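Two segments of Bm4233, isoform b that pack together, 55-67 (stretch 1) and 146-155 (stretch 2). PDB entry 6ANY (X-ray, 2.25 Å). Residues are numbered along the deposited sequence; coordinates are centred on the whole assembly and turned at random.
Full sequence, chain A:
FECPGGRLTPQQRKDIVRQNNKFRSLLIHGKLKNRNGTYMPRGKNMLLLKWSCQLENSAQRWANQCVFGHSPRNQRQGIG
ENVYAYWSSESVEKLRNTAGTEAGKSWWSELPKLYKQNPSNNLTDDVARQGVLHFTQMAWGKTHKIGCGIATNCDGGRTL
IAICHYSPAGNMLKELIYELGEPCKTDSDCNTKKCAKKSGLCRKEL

Stretch 1 55-67: LENSAQRWANQCV
Stretch 2 (146-155) IGCGIATNCD

A helix can lie directly on a β-strand when the strand offers glycine or alanine at every position facing it, and this pair of segments is a compact example. Residues 55-63 are helical, with phi/psi near -65/-41, and run in roughly the same direction as the strand beginning before Ile146; the axes make an angle of 29° and approach to 5.6 Å. The contact buries 520 Å² in all.

Ile146 (-142/142, chi1 t, chi2 t) turns its CB away from the helix, so it is its backbone that meets Leu55 (chi1 m, chi2 t), with Leu55 CD1 3.8 Å from Ile146 N. Gly147 (-153/143) faces the helix and sets the first register point, its CA 4.0 Å from Glu56 CA. Leu55 CB lies 3.6 Å from Gly147 N, and a CB on Gly147 would fall 2.3 Å from Glu56 N, a clash. Cys148 (-138/152, chi1 m) points away and is bonded covalently elsewhere in the structure; Cys148 O lies 3.5 Å from Glu56 CG, a van der Waals contact.

Gly149 (-132/146) repeats the principle. Its CA is 3.7 Å from Gln60 CA, and an ideal CB would sit 2.3 Å from that same Gln60 CA. Ala59 CB packs 3.6 Å from Gly149 N and Ala63 CB 3.7 Å from Gly149 O, so the small methyl groups of Ala59 and Ala63 are compatible with the close approach of the backbones.

Ile150 (-134/141, chi1 m, chi2 t) points away, leaving its peptide groups to Gln60. With chi1 t, chi2 p and chi3 57°, the Gln60 amide reads the strand as another strand might: Ile150 N donates to Gln60 OE1 (3.1 Å, 150°), and Gln60 NE2 donates to Ile150 O (3.1 Å, 170°). Gln60 NE2 also donates to Asn64 OD1 at 2.9 Å, which helps hold the amide in place.

Ala151 (-131/127) points back toward the helix, its CB 3.2 Å from Ala63 O and 4.3 Å from Ala63 CB. Thr152 (-122/12, chi1 p) turns away. At Asn153 (-93/-7, chi1 p), a water bridges the segments, accepting from Asn153 ND2 at 2.8 Å and donating to Asn64 O at 2.6 Å.

Cys154 (-59/142, chi1 m) closes the contact covalently: its SG is 2.0 Å from Cys66 SG, with chi3 -75°. A type I turn from Ala63 to Cys66, with Cys66 N donating a hydrogen bond to Ala63 O at 3.0 Å, brings Cys66 (57/44, chi1 m) into position. Asp155 (50/56, chi1 m) makes no contact with residues 55-67; its OD2 is hydrogen-bonded elsewhere in the structure.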

# COMPACT_ATOMS: atom_id res chain seq x y z
N LEU A 55 -6.20 8.34 8.62
CA LEU A 55 -5.83 8.21 7.22
C LEU A 55 -7.05 7.88 6.35
O LEU A 55 -7.18 8.38 5.26
CB LEU A 55 -4.68 7.23 7.00
CG LEU A 55 -3.31 7.61 7.61
CD1 LEU A 55 -2.28 6.66 7.08
CD2 LEU A 55 -3.00 9.05 7.19
N GLU A 56 -7.91 7.01 6.84
CA GLU A 56 -9.14 6.71 6.16
C GLU A 56 -9.95 7.92 6.00
O GLU A 56 -10.60 8.07 4.99
CB GLU A 56 -9.92 5.62 6.91
CG GLU A 56 -11.42 5.63 6.68
CD GLU A 56 -12.10 4.36 7.17
OE1 GLU A 56 -11.59 3.61 8.00
OE2 GLU A 56 -13.25 4.09 6.78
N ASN A 57 -10.03 8.78 7.03
CA ASN A 57 -10.83 9.99 6.89
C ASN A 57 -10.31 10.94 5.78
O ASN A 57 -11.13 11.50 5.00
CB ASN A 57 -10.96 10.76 8.25
CG ASN A 57 -11.76 9.97 9.31
OD1 ASN A 57 -12.48 9.04 8.97
ND2 ASN A 57 -11.55 10.28 10.61
N SER A 58 -9.00 11.13 5.66
CA SER A 58 -8.50 12.00 4.63
C SER A 58 -8.68 11.35 3.25
O SER A 58 -9.01 12.04 2.25
CB SER A 58 -7.04 12.38 4.84
OG SER A 58 -6.27 11.22 5.04
N ALA A 59 -8.43 10.04 3.17
CA ALA A 59 -8.60 9.30 1.91
C ALA A 59 -10.04 9.27 1.44
O ALA A 59 -10.31 9.44 0.27
CB ALA A 59 -8.11 7.90 2.08
N GLN A 60 -10.96 9.06 2.37
CA GLN A 60 -12.40 9.09 2.10
C GLN A 60 -12.84 10.47 1.62
O GLN A 60 -13.64 10.55 0.66
CB GLN A 60 -13.23 8.71 3.36
CG GLN A 60 -14.67 8.48 3.07
CD GLN A 60 -14.90 7.38 2.08
OE1 GLN A 60 -14.48 6.28 2.31
NE2 GLN A 60 -15.56 7.66 0.96
N ARG A 61 -12.33 11.54 2.24
CA ARG A 61 -12.71 12.88 1.80
C ARG A 61 -12.40 13.06 0.33
O ARG A 61 -13.20 13.67 -0.38
CB ARG A 61 -12.13 14.04 2.62
CG ARG A 61 -12.84 14.21 3.97
CD ARG A 61 -12.30 15.41 4.76
NE ARG A 61 -10.93 15.17 5.25
CZ ARG A 61 -10.59 14.71 6.47
NH1 ARG A 61 -11.49 14.41 7.40
NH2 ARG A 61 -9.32 14.55 6.77
N TRP A 62 -11.24 12.51 -0.11
CA TRP A 62 -10.86 12.62 -1.47
C TRP A 62 -11.64 11.73 -2.40
O TRP A 62 -12.09 12.20 -3.42
CB TRP A 62 -9.34 12.46 -1.65
CG TRP A 62 -8.96 12.65 -3.05
CD1 TRP A 62 -8.46 11.72 -3.89
CD2 TRP A 62 -9.12 13.84 -3.82
NE1 TRP A 62 -8.27 12.26 -5.13
CE2 TRP A 62 -8.63 13.57 -5.11
CE3 TRP A 62 -9.55 15.15 -3.50
CZ2 TRP A 62 -8.57 14.53 -6.10
CZ3 TRP A 62 -9.52 16.11 -4.51
CH2 TRP A 62 -9.04 15.79 -5.79
N ALA A 63 -11.93 10.50 -1.98
CA ALA A 63 -12.73 9.57 -2.73
C ALA A 63 -14.12 10.08 -3.06
O ALA A 63 -14.64 9.84 -4.15
CB ALA A 63 -12.84 8.24 -1.96
N ASN A 64 -14.75 10.76 -2.10
CA ASN A 64 -16.04 11.43 -2.28
C ASN A 64 -16.09 12.38 -3.46
O ASN A 64 -17.14 12.59 -3.97
CB ASN A 64 -16.37 12.24 -0.98
CG ASN A 64 -16.72 11.33 0.21
OD1 ASN A 64 -16.89 10.11 0.03
ND2 ASN A 64 -16.79 11.88 1.40
N GLN A 65 -14.95 12.94 -3.89
CA GLN A 65 -14.92 13.83 -5.06
C GLN A 65 -15.14 13.13 -6.38
O GLN A 65 -15.50 13.81 -7.33
CB GLN A 65 -13.60 14.59 -5.15
CG GLN A 65 -13.24 15.43 -3.98
CD GLN A 65 -14.34 16.35 -3.57
OE1 GLN A 65 -14.83 17.17 -4.36
NE2 GLN A 65 -14.75 16.23 -2.31
N CYS A 66 -14.95 11.79 -6.44
CA CYS A 66 -15.08 11.00 -7.65
C CYS A 66 -14.14 11.52 -8.76
O CYS A 66 -14.52 11.66 -9.92
CB CYS A 66 -16.52 10.95 -8.11
SG CYS A 66 -17.56 9.98 -7.01
N VAL A 67 -12.91 11.82 -8.38
CA VAL A 67 -11.94 12.27 -9.34
C VAL A 67 -10.82 11.30 -9.38
O VAL A 67 -10.15 11.04 -8.33
CB VAL A 67 -11.36 13.64 -8.91
CG1 VAL A 67 -10.25 14.06 -9.83
CG2 VAL A 67 -12.45 14.75 -8.97
N ILE A 146 -1.88 2.87 7.29
CA ILE A 146 -2.63 2.87 6.02
C ILE A 146 -4.08 3.18 6.34
O ILE A 146 -4.59 2.73 7.33
CB ILE A 146 -2.49 1.56 5.25
CG1 ILE A 146 -3.19 1.69 3.90
CG2 ILE A 146 -3.04 0.36 6.04
CD1 ILE A 146 -2.94 0.52 2.97
N GLY A 147 -4.72 3.94 5.47
CA GLY A 147 -6.12 4.19 5.57
C GLY A 147 -6.64 4.49 4.19
O GLY A 147 -5.96 5.15 3.37
N CYS A 148 -7.85 4.01 3.93
CA CYS A 148 -8.39 4.03 2.57
C CYS A 148 -9.84 4.43 2.55
O CYS A 148 -10.59 4.26 3.53
CB CYS A 148 -8.28 2.69 1.86
SG CYS A 148 -6.63 1.93 1.85
N GLY A 149 -10.22 5.01 1.43
CA GLY A 149 -11.59 5.53 1.25
C GLY A 149 -12.12 5.05 -0.08
O GLY A 149 -11.37 4.94 -1.03
N ILE A 150 -13.41 4.79 -0.14
CA ILE A 150 -14.02 4.22 -1.32
C ILE A 150 -15.30 4.94 -1.71
O ILE A 150 -16.17 5.28 -0.85
CB ILE A 150 -14.33 2.74 -1.03
CG1 ILE A 150 -13.02 1.96 -0.91
CG2 ILE A 150 -15.15 2.14 -2.17
CD1 ILE A 150 -13.20 0.57 -0.26
N ALA A 151 -15.47 5.11 -3.00
CA ALA A 151 -16.68 5.74 -3.56
C ALA A 151 -17.21 4.88 -4.67
O ALA A 151 -16.48 4.58 -5.57
CB ALA A 151 -16.36 7.12 -4.10
N THR A 152 -18.47 4.51 -4.61
CA THR A 152 -19.12 3.77 -5.69
C THR A 152 -20.33 4.43 -6.29
O THR A 152 -21.08 3.79 -7.05
CB THR A 152 -19.55 2.37 -5.18
OG1 THR A 152 -20.24 2.49 -3.92
CG2 THR A 152 -18.34 1.52 -5.01
N ASN A 153 -20.53 5.68 -5.95
CA ASN A 153 -21.63 6.49 -6.51
C ASN A 153 -21.21 7.28 -7.72
O ASN A 153 -22.07 7.86 -8.39
CB ASN A 153 -22.19 7.49 -5.51
CG ASN A 153 -21.13 8.44 -5.06
OD1 ASN A 153 -20.20 8.00 -4.40
ND2 ASN A 153 -21.25 9.71 -5.39
N CYS A 154 -19.91 7.27 -8.03
CA CYS A 154 -19.33 8.04 -9.14
C CYS A 154 -19.97 7.64 -10.47
O CYS A 154 -20.32 6.45 -10.66
CB CYS A 154 -17.85 7.79 -9.15
SG CYS A 154 -17.02 8.09 -7.52
N ASP A 155 -20.19 8.62 -11.35
CA ASP A 155 -20.82 8.39 -12.66
C ASP A 155 -22.10 7.59 -12.63
O ASP A 155 -22.20 6.51 -13.22
CB ASP A 155 -19.81 7.65 -13.57
CG ASP A 155 -18.63 8.51 -13.93
OD1 ASP A 155 -18.83 9.71 -14.03
OD2 ASP A 155 -17.49 8.02 -14.05
O HOH W 1 -19.51 11.41 -3.97